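Sortase family protein (Streptococcus agalactiae serogroup V, PDB 3RBJ) probably acts as a pilus-specific class C sortase, a cysteine transpeptidase that joins pilin subunits during pilus assembly, here represented by its extracellular catalytic domain. Local coordinates at residues I89-Q94 with K147-D152; H189-T194 with L206-R211; V172-Q177 with N201-L206. The protein carries 6 engineered substitutions. One frame throughout, in Å; residues are numbered along the deposited sequence.

Contact 1: I89-Q94 with K147-D152; sequences IPRINQ and KVTVGD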
loop_
_atom_site.group_PDB
_atom_site.type_symbol
_atom_site.label_atom_id
_atom_site.label_comp_id
_atom_site.label_asym_id
_atom_site.label_seq_id
_atom_site.Cartn_x
_atom_site.Cartn_y
_atom_site.Cartn_z
ATOM N N ILE A 89 8.136 -4.791 6.755
ATOM C CA ILE A 89 9.332 -4.504 5.922
ATOM C C ILE A 89 10.496 -4.960 6.746
ATOM O O ILE A 89 11.061 -4.147 7.476
ATOM C CB ILE A 89 9.588 -2.952 5.680
ATOM C CG1 ILE A 89 8.308 -2.133 5.456
ATOM C CG2 ILE A 89 10.609 -2.680 4.561
ATOM C CD1 ILE A 89 7.616 -2.482 4.308
ATOM N N PRO A 90 10.847 -6.271 6.683
ATOM C CA PRO A 90 11.921 -6.723 7.587
ATOM C C PRO A 90 13.232 -5.957 7.442
ATOM O O PRO A 90 13.873 -5.693 8.436
ATOM C CB PRO A 90 12.113 -8.211 7.213
ATOM C CG PRO A 90 10.782 -8.625 6.663
ATOM C CD PRO A 90 10.250 -7.396 5.939
ATOM N N ARG A 91 13.648 -5.598 6.231
ATOM C CA ARG A 91 14.928 -4.860 6.065
ATOM C C ARG A 91 15.027 -3.697 7.073
ATOM O O ARG A 91 16.084 -3.483 7.650
ATOM C CB ARG A 91 15.099 -4.349 4.606
ATOM C CG ARG A 91 16.174 -3.243 4.367
ATOM C CD ARG A 91 17.637 -3.764 4.406
ATOM N NE ARG A 91 17.972 -4.645 3.271
ATOM C CZ ARG A 91 18.935 -5.592 3.289
ATOM N NH1 ARG A 91 19.688 -5.781 4.358
ATOM N NH2 ARG A 91 19.170 -6.354 2.220
ATOM N N ILE A 92 13.941 -2.934 7.270
ATOM C CA ILE A 92 14.028 -1.834 8.244
ATOM C C ILE A 92 13.190 -2.014 9.521
ATOM O O ILE A 92 12.808 -1.028 10.166
ATOM C CB ILE A 92 13.765 -0.446 7.613
ATOM C CG1 ILE A 92 12.278 -0.288 7.295
ATOM C CG2 ILE A 92 14.676 -0.214 6.374
ATOM C CD1 ILE A 92 11.886 1.074 6.668
ATOM N N ASN A 93 12.925 -3.261 9.899
ATOM C CA ASN A 93 12.223 -3.559 11.149
ATOM C C ASN A 93 10.897 -2.793 11.379
ATOM O O ASN A 93 10.588 -2.418 12.521
ATOM C CB ASN A 93 13.145 -3.323 12.369
ATOM C CG ASN A 93 14.268 -4.372 12.502
ATOM O OD1 ASN A 93 14.038 -5.517 12.925
ATOM N ND2 ASN A 93 15.508 -3.957 12.189
ATOM N N GLN A 94 10.127 -2.550 10.335
ATOM C CA GLN A 94 8.860 -1.813 10.482
ATOM C C GLN A 94 7.664 -2.692 10.212
ATOM O O GLN A 94 7.596 -3.354 9.175
ATOM C CB GLN A 94 8.746 -0.627 9.513
ATOM C CG GLN A 94 9.483 0.654 9.883
ATOM C CD GLN A 94 9.208 1.155 11.301
ATOM O OE1 GLN A 94 8.053 1.269 11.721
ATOM N NE2 GLN A 94 10.280 1.475 12.040
ATOM N N LYS A 147 17.013 2.627 2.936
ATOM C CA LYS A 147 17.881 1.486 3.200
ATOM C C LYS A 147 17.396 0.241 2.465
ATOM O O LYS A 147 18.156 -0.706 2.259
ATOM C CB LYS A 147 17.962 1.211 4.703
ATOM C CG LYS A 147 19.235 1.719 5.359
ATOM C CD LYS A 147 19.034 3.101 5.961
ATOM C CE LYS A 147 20.364 3.768 6.270
ATOM N NZ LYS A 147 20.440 4.223 7.686
ATOM N N VAL A 148 16.127 0.250 2.071
ATOM C CA VAL A 148 15.541 -0.873 1.362
ATOM C C VAL A 148 16.203 -0.951 -0.009
ATOM O O VAL A 148 16.369 0.042 -0.674
ATOM C CB VAL A 148 13.997 -0.814 1.287
ATOM C CG1 VAL A 148 13.447 -2.079 0.630
ATOM C CG2 VAL A 148 13.390 -0.681 2.682
ATOM N N THR A 149 16.651 -2.140 -0.388
ATOM C CA THR A 149 17.401 -2.325 -1.636
ATOM C C THR A 149 16.693 -3.300 -2.611
ATOM O O THR A 149 15.813 -4.083 -2.205
ATOM C CB THR A 149 18.848 -2.745 -1.336
ATOM O OG1 THR A 149 19.506 -3.047 -2.568
ATOM C CG2 THR A 149 18.863 -3.958 -0.498
ATOM N N VAL A 150 17.033 -3.242 -3.895
ATOM C CA VAL A 150 16.333 -4.133 -4.849
ATOM C C VAL A 150 16.600 -5.566 -4.406
ATOM O O VAL A 150 17.669 -5.863 -3.896
ATOM C CB VAL A 150 16.689 -3.877 -6.355
ATOM C CG1 VAL A 150 16.458 -2.391 -6.692
ATOM C CG2 VAL A 150 18.128 -4.356 -6.704
ATOM N N GLY A 151 15.590 -6.419 -4.540
ATOM C CA GLY A 151 15.679 -7.784 -4.021
ATOM C C GLY A 151 15.100 -7.926 -2.616
ATOM O O GLY A 151 14.717 -9.025 -2.230
ATOM N N ASP A 152 15.036 -6.837 -1.841
ATOM C CA ASP A 152 14.414 -6.914 -0.516
ATOM C C ASP A 152 12.919 -7.159 -0.630
ATOM O O ASP A 152 12.310 -6.793 -1.643
ATOM C CB ASP A 152 14.675 -5.677 0.336
ATOM C CG ASP A 152 16.118 -5.524 0.750
ATOM O OD1 ASP A 152 16.918 -6.527 0.803
ATOM O OD2 ASP A 152 16.454 -4.364 1.061
#
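Arg91 reaches from a tight turn to Asp152, tying the connection between strands 85-89 and 94-100 of the sortase beta-barrel to the loop that leads into strand 153-158. The turn closes the hairpin of these two strands and carries a G1 beta bulge, Asn93 and Gln94 both facing Ile89; Ile89 N bonds Gln94 O at 2.9 Å.

The polar part is a salt bridge. Arg91 NH2 donates to the syn lone pair of Asp152 OD1 at 2.7 Å, but the bond is bent (138°) and the oxygen lies somewhat out of the guanidinium plane. The guanidinium and carboxylate planes are 52° apart, and the pair is not a flat two-pronged one. Arg91 NE also points at Asp152 OD2, although that oxygen is less surely placed. CG of the arginine stands anti to the backbone N, and bends at chi2 and chi3 carry the chain past Val148 CA and set NH2 beside Thr149 CG2. The acid itself closes a type II turn, Asp152 N bonding Thr149 O at 2.9 Å, and Gly151 takes the positive phi that such a turn favours.

The apolar part sits further inside, where Ile89, Ile92 and Val148 are buried and Phe154 of strand 153-158 backs Ile89. Lys147 adds its CB to the edge, 4.0 Å from Ile92 CG2, before its amine leads away. Val148 CG2 is the shared point, meeting both Ile89 CG2 and Ile92 CG2 at 3.9 Å.

Contact 2: H189-T194 with L206-R211; sequences HVTLLT and LVRGKR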
loop_
_atom_site.group_PDB
_atom_site.type_symbol
_atom_site.label_atom_id
_atom_site.label_comp_id
_atom_site.label_asym_id
_atom_site.label_seq_id
_atom_site.Cartn_x
_atom_site.Cartn_y
_atom_site.Cartn_z
ATOM N N HIS A 189 1.833 -4.698 -8.615
ATOM C CA HIS A 189 2.897 -3.967 -7.916
ATOM C C HIS A 189 2.384 -3.268 -6.661
ATOM O O HIS A 189 1.187 -3.023 -6.542
ATOM C CB HIS A 189 3.449 -2.893 -8.835
ATOM C CG HIS A 189 4.372 -3.377 -9.894
ATOM N ND1 HIS A 189 5.682 -3.743 -9.646
ATOM C CD2 HIS A 189 4.198 -3.502 -11.231
ATOM C CE1 HIS A 189 6.267 -4.089 -10.778
ATOM N NE2 HIS A 189 5.389 -3.938 -11.757
ATOM N N VAL A 190 3.288 -2.907 -5.740
ATOM C CA VAL A 190 2.952 -1.853 -4.726
ATOM C C VAL A 190 4.155 -0.983 -4.492
ATOM O O VAL A 190 5.269 -1.502 -4.363
ATOM C CB VAL A 190 2.366 -2.387 -3.390
ATOM C CG1 VAL A 190 3.327 -3.246 -2.661
ATOM C CG2 VAL A 190 1.911 -1.266 -2.501
ATOM N N THR A 191 3.917 0.325 -4.605
ATOM C CA THR A 191 4.900 1.373 -4.402
ATOM C C THR A 191 4.821 1.996 -2.952
ATOM O O THR A 191 3.767 2.458 -2.523
ATOM C CB THR A 191 4.710 2.482 -5.476
ATOM O OG1 THR A 191 4.972 1.931 -6.803
ATOM C CG2 THR A 191 5.588 3.722 -5.182
ATOM N N LEU A 192 5.943 1.985 -2.231
ATOM C CA LEU A 192 6.112 2.692 -0.959
ATOM C C LEU A 192 6.707 4.098 -1.267
ATOM O O LEU A 192 7.732 4.245 -1.972
ATOM C CB LEU A 192 6.984 1.890 0.019
ATOM C CG LEU A 192 6.732 0.375 0.228
ATOM C CD1 LEU A 192 7.709 -0.305 1.249
ATOM C CD2 LEU A 192 5.281 -0.042 0.581
ATOM N N LEU A 193 6.077 5.142 -0.773
ATOM C CA LEU A 193 6.463 6.458 -1.233
ATOM C C LEU A 193 6.754 7.317 -0.007
ATOM O O LEU A 193 6.121 7.152 1.028
ATOM C CB LEU A 193 5.348 7.067 -2.113
ATOM C CG LEU A 193 5.448 8.533 -2.631
ATOM C CD1 LEU A 193 4.824 8.710 -4.021
ATOM C CD2 LEU A 193 4.894 9.551 -1.721
ATOM N N THR A 194 7.744 8.197 -0.123
ATOM C CA THR A 194 8.027 9.162 0.899
ATOM C C THR A 194 8.881 10.260 0.341
ATOM O O THR A 194 9.399 10.142 -0.766
ATOM C CB THR A 194 8.705 8.550 2.159
ATOM O OG1 THR A 194 8.746 9.550 3.187
ATOM C CG2 THR A 194 10.140 8.041 1.859
ATOM N N LEU A 206 10.359 6.498 -4.384
ATOM C CA LEU A 206 9.441 5.420 -4.649
ATOM C C LEU A 206 10.223 4.114 -4.557
ATOM O O LEU A 206 11.213 3.933 -5.245
ATOM C CB LEU A 206 8.852 5.552 -6.067
ATOM C CG LEU A 206 7.849 6.711 -6.321
ATOM C CD1 LEU A 206 8.450 7.962 -5.902
ATOM C CD2 LEU A 206 7.417 6.817 -7.780
ATOM N N VAL A 207 9.788 3.222 -3.685
ATOM C CA VAL A 207 10.385 1.922 -3.581
ATOM C C VAL A 207 9.348 0.899 -4.094
ATOM O O VAL A 207 8.314 0.655 -3.441
ATOM C CB VAL A 207 10.789 1.640 -2.135
ATOM C CG1 VAL A 207 11.150 0.206 -1.974
ATOM C CG2 VAL A 207 11.953 2.537 -1.698
ATOM N N ARG A 208 9.603 0.311 -5.254
ATOM C CA ARG A 208 8.543 -0.459 -5.913
ATOM C C ARG A 208 8.719 -1.965 -5.801
ATOM O O ARG A 208 9.821 -2.501 -5.985
ATOM C CB ARG A 208 8.364 -0.009 -7.382
ATOM C CG ARG A 208 7.022 -0.448 -7.986
ATOM C CD ARG A 208 6.953 -0.443 -9.508
ATOM N NE ARG A 208 7.917 -1.315 -10.213
ATOM C CZ ARG A 208 8.035 -1.288 -11.552
ATOM N NH1 ARG A 208 7.307 -0.418 -12.251
ATOM N NH2 ARG A 208 8.896 -2.070 -12.189
ATOM N N GLY A 209 7.655 -2.663 -5.426
ATOM C CA GLY A 209 7.750 -4.169 -5.295
ATOM C C GLY A 209 6.978 -4.923 -6.369
ATOM O O GLY A 209 6.023 -4.445 -6.876
ATOM N N LYS A 210 7.446 -6.074 -6.789
ATOM C CA LYS A 210 6.717 -6.890 -7.744
ATOM C C LYS A 210 6.107 -7.992 -6.899
ATOM O O LYS A 210 6.745 -8.426 -5.943
ATOM C CB LYS A 210 7.709 -7.420 -8.816
ATOM C CG LYS A 210 7.136 -8.257 -9.979
ATOM C CD LYS A 210 8.235 -8.688 -11.017
ATOM C CE LYS A 210 7.610 -9.582 -12.204
ATOM N NZ LYS A 210 8.571 -10.092 -13.322
ATOM N N ARG A 211 4.870 -8.390 -7.192
ATOM C CA ARG A 211 4.222 -9.428 -6.441
ATOM C C ARG A 211 5.026 -10.767 -6.591
ATOM O O ARG A 211 5.426 -11.091 -7.692
ATOM C CB ARG A 211 2.820 -9.652 -6.968
ATOM C CG ARG A 211 2.129 -10.885 -6.356
ATOM C CD ARG A 211 1.588 -10.495 -4.988
ATOM N NE ARG A 211 0.796 -11.546 -4.383
ATOM C CZ ARG A 211 -0.508 -11.676 -4.544
ATOM N NH1 ARG A 211 -1.163 -10.818 -5.309
ATOM N NH2 ARG A 211 -1.150 -12.686 -3.955
#
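The carbonyl O of Gly209 is gripped from across the strand pair by His189 ND1, at 2.9 Å, and by a weaker bond from Val190 N, with His189 CA adding a CA-H...O contact at 3.3 Å. These groups belong to the antiparallel hairpin of strands 188-196 and 203-212, neighbouring strands of the sortase beta-barrel. A chi1 of -77° sets CG of His189 beside the backbone N, and the ring leans across to the neighbouring strand, its N-H meeting the carbonyl from 45° above its plane.

Arg208 lies over one face of that ring. Its CD makes a CH-pi contact, 3.9 Å from the ring centroid, and the guanidinium follows on, tilted 31° from the imidazole, with His189 CE1 over its face. Asp168 forms a salt bridge with the arginine and Glu187 takes a bond from His189 NE2. With an acceptor at each nitrogen, the ring may well carry a proton on both, and the two acids would offset the stacked charges.

Elsewhere the ladder is regular: Leu192 and Val207 form a hydrogen-bonded pair, with Val207 N to Leu192 O at 2.9 Å and Leu192 N to Val207 O at 3.0 Å. Thr191 OG1 bonds His127, while its CG2, anti to the backbone N, rests 3.8 Å from Leu206 CB. Leu193 and Leu206 run side by side, CD1 to CD1 at 4.2 Å.

Contact 3: V172-Q177 with N201-L206; sequences VIAPDQ and NSHRLL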
loop_
_atom_site.group_PDB
_atom_site.type_symbol
_atom_site.label_atom_id
_atom_site.label_comp_id
_atom_site.label_asym_id
_atom_site.label_seq_id
_atom_site.Cartn_x
_atom_site.Cartn_y
_atom_site.Cartn_z
ATOM N N VAL A 172 13.398 8.256 -7.863
ATOM C CA VAL A 172 13.215 9.544 -7.245
ATOM C C VAL A 172 12.619 10.459 -8.317
ATOM O O VAL A 172 13.227 10.622 -9.373
ATOM C CB VAL A 172 14.554 10.133 -6.694
ATOM C CG1 VAL A 172 14.384 11.597 -6.260
ATOM C CG2 VAL A 172 15.038 9.324 -5.524
ATOM N N ILE A 173 11.437 11.027 -8.031
ATOM C CA ILE A 173 10.654 11.768 -9.017
ATOM C C ILE A 173 10.420 13.108 -8.413
ATOM O O ILE A 173 10.624 13.251 -7.225
ATOM C CB ILE A 173 9.247 11.134 -9.270
ATOM C CG1 ILE A 173 8.506 10.869 -7.963
ATOM C CG2 ILE A 173 9.367 9.824 -9.955
ATOM C CD1 ILE A 173 7.019 10.701 -8.125
ATOM N N ALA A 174 9.993 14.084 -9.190
ATOM C CA ALA A 174 9.446 15.318 -8.639
ATOM C C ALA A 174 8.006 15.080 -8.107
ATOM O O ALA A 174 7.293 14.224 -8.623
ATOM C CB ALA A 174 9.442 16.364 -9.723
ATOM N N PRO A 175 7.545 15.872 -7.113
ATOM C CA PRO A 175 6.154 15.732 -6.623
ATOM C C PRO A 175 5.115 15.778 -7.741
ATOM O O PRO A 175 4.053 15.169 -7.609
ATOM C CB PRO A 175 5.945 16.991 -5.763
ATOM C CG PRO A 175 7.308 17.418 -5.355
ATOM C CD PRO A 175 8.174 17.096 -6.576
ATOM N N ASP A 176 5.411 16.548 -8.793
ATOM C CA ASP A 176 4.532 16.718 -9.973
ATOM C C ASP A 176 4.489 15.531 -10.990
ATOM O O ASP A 176 3.592 15.489 -11.818
ATOM C CB ASP A 176 4.820 18.047 -10.688
ATOM C CG ASP A 176 6.311 18.273 -10.961
ATOM O OD1 ASP A 176 6.841 17.626 -11.878
ATOM O OD2 ASP A 176 6.960 19.122 -10.289
ATOM N N GLN A 177 5.430 14.582 -10.922
ATOM C CA GLN A 177 5.509 13.466 -11.897
ATOM C C GLN A 177 4.695 12.275 -11.407
ATOM O O GLN A 177 5.119 11.578 -10.453
ATOM C CB GLN A 177 6.960 12.954 -12.018
ATOM C CG GLN A 177 7.873 13.646 -13.027
ATOM C CD GLN A 177 9.235 12.916 -13.164
ATOM O OE1 GLN A 177 10.202 13.197 -12.431
ATOM N NE2 GLN A 177 9.311 11.995 -14.127
ATOM N N ASN A 201 13.268 17.091 1.477
ATOM C CA ASN A 201 11.908 16.667 1.132
ATOM C C ASN A 201 11.309 17.391 -0.107
ATOM O O ASN A 201 10.121 17.721 -0.145
ATOM C CB ASN A 201 11.019 16.731 2.392
ATOM C CG ASN A 201 11.675 16.037 3.608
ATOM O OD1 ASN A 201 12.120 14.884 3.528
ATOM N ND2 ASN A 201 11.755 16.753 4.724
ATOM N N SER A 202 12.164 17.574 -1.122
ATOM C CA SER A 202 11.843 18.308 -2.363
ATOM C C SER A 202 11.402 17.425 -3.552
ATOM O O SER A 202 10.859 17.925 -4.528
ATOM C CB SER A 202 13.023 19.193 -2.776
ATOM O OG SER A 202 14.074 18.423 -3.319
ATOM N N HIS A 203 11.652 16.127 -3.434
ATOM C CA HIS A 203 11.336 15.122 -4.414
ATOM C C HIS A 203 10.646 13.987 -3.662
ATOM O O HIS A 203 10.499 14.051 -2.437
ATOM C CB HIS A 203 12.619 14.608 -5.050
ATOM C CG HIS A 203 13.230 15.573 -6.016
ATOM N ND1 HIS A 203 14.203 16.485 -5.652
ATOM C CD2 HIS A 203 12.988 15.788 -7.333
ATOM C CE1 HIS A 203 14.540 17.211 -6.707
ATOM N NE2 HIS A 203 13.820 16.803 -7.740
ATOM N N ARG A 204 10.168 12.990 -4.387
ATOM C CA ARG A 204 9.609 11.800 -3.769
ATOM C C ARG A 204 10.498 10.590 -4.106
ATOM O O ARG A 204 11.053 10.512 -5.202
ATOM C CB ARG A 204 8.172 11.552 -4.269
ATOM C CG ARG A 204 7.164 12.688 -3.978
ATOM C CD ARG A 204 7.017 12.917 -2.469
ATOM N NE ARG A 204 6.168 14.059 -2.161
ATOM C CZ ARG A 204 6.620 15.224 -1.715
ATOM N NH1 ARG A 204 7.923 15.402 -1.507
ATOM N NH2 ARG A 204 5.766 16.211 -1.468
ATOM N N LEU A 205 10.635 9.678 -3.143
ATOM C CA LEU A 205 11.328 8.429 -3.302
ATOM C C LEU A 205 10.237 7.395 -3.405
ATOM O O LEU A 205 9.306 7.412 -2.606
ATOM C CB LEU A 205 12.235 8.121 -2.074
ATOM C CG LEU A 205 12.717 6.657 -1.809
ATOM C CD1 LEU A 205 13.718 6.191 -2.838
ATOM C CD2 LEU A 205 13.378 6.512 -0.410
ATOM N N LEU A 206 10.359 6.498 -4.384
ATOM C CA LEU A 206 9.441 5.420 -4.649
ATOM C C LEU A 206 10.223 4.114 -4.557
ATOM O O LEU A 206 11.213 3.933 -5.245
ATOM C CB LEU A 206 8.852 5.552 -6.067
ATOM C CG LEU A 206 7.849 6.711 -6.321
ATOM C CD1 LEU A 206 8.450 7.962 -5.902
ATOM C CD2 LEU A 206 7.417 6.817 -7.780
#
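The end of strand 161-173 and the start of strand 203-212 pair antiparallel at the edge of the sortase active site, and Arg204 of the pair touches Ala195, the engineered residue at the predicted nucleophile position. Ile173 and Arg204 form the hydrogen-bonded pair: Ile173 N to Arg204 O and Arg204 N to Ile173 O, each 2.9 Å. Val172 CA adds a CA-H...O contact to the same Arg204 O at 3.1 Å.

On the face of Ile173 and Arg204, Ile173 CG1 stands between the backbone N and the carbonyl carbon (chi1 50°), which drops it 3.6 Å from Leu206 CD1; the two side chains cross at about a right angle. Toward His203, Val172 CG1 lies against His203 CB at 3.7 Å, and the His203 ring turns its edge to the peptide between Ile173 and Ala174.

Beyond the ladder a type I turn from Ala174 to Gln177 begins, and Pro175 in it sets its CG over one face of the Arg204 guanidinium, toward its rim. Arg204 NH1 donates to His203 O at 3.1 Å, from well above the carbonyl plane, with a weak second bond to Asn201 O. The Arg204 side chain comes within about 4 Å of that of Ala195. Proline on one face and backbone carbonyls at NH1 would help to steady the guanidinium; Arg204 is probably the arginine that sortases keep beside their catalytic cysteine.

Contact 2 lies deepest, with most of its residues buried, while contacts 1 and 3 sit at the barrel's periphery and mix buried aliphatic side chains with exposed residues. Contacts 2 and 3 are consecutive pairings in one sheet: strand 203-212 takes strand 188-196 on one side and strand 161-173 on the other; the two contacts share Leu206, and a probable hydrogen bond from Leu205 N to Thr194 O continues the ladder between them. Contact 1 shares no strand with them but touches contact 2 through Ile89 with Leu192 and Val148 with Val207. The chemistry follows position: a side-chain salt bridge joins the loops of contact 1, whereas backbone ladders carry the other two, with an arginine against a histidine ring in contact 2 and a proline in contact 3.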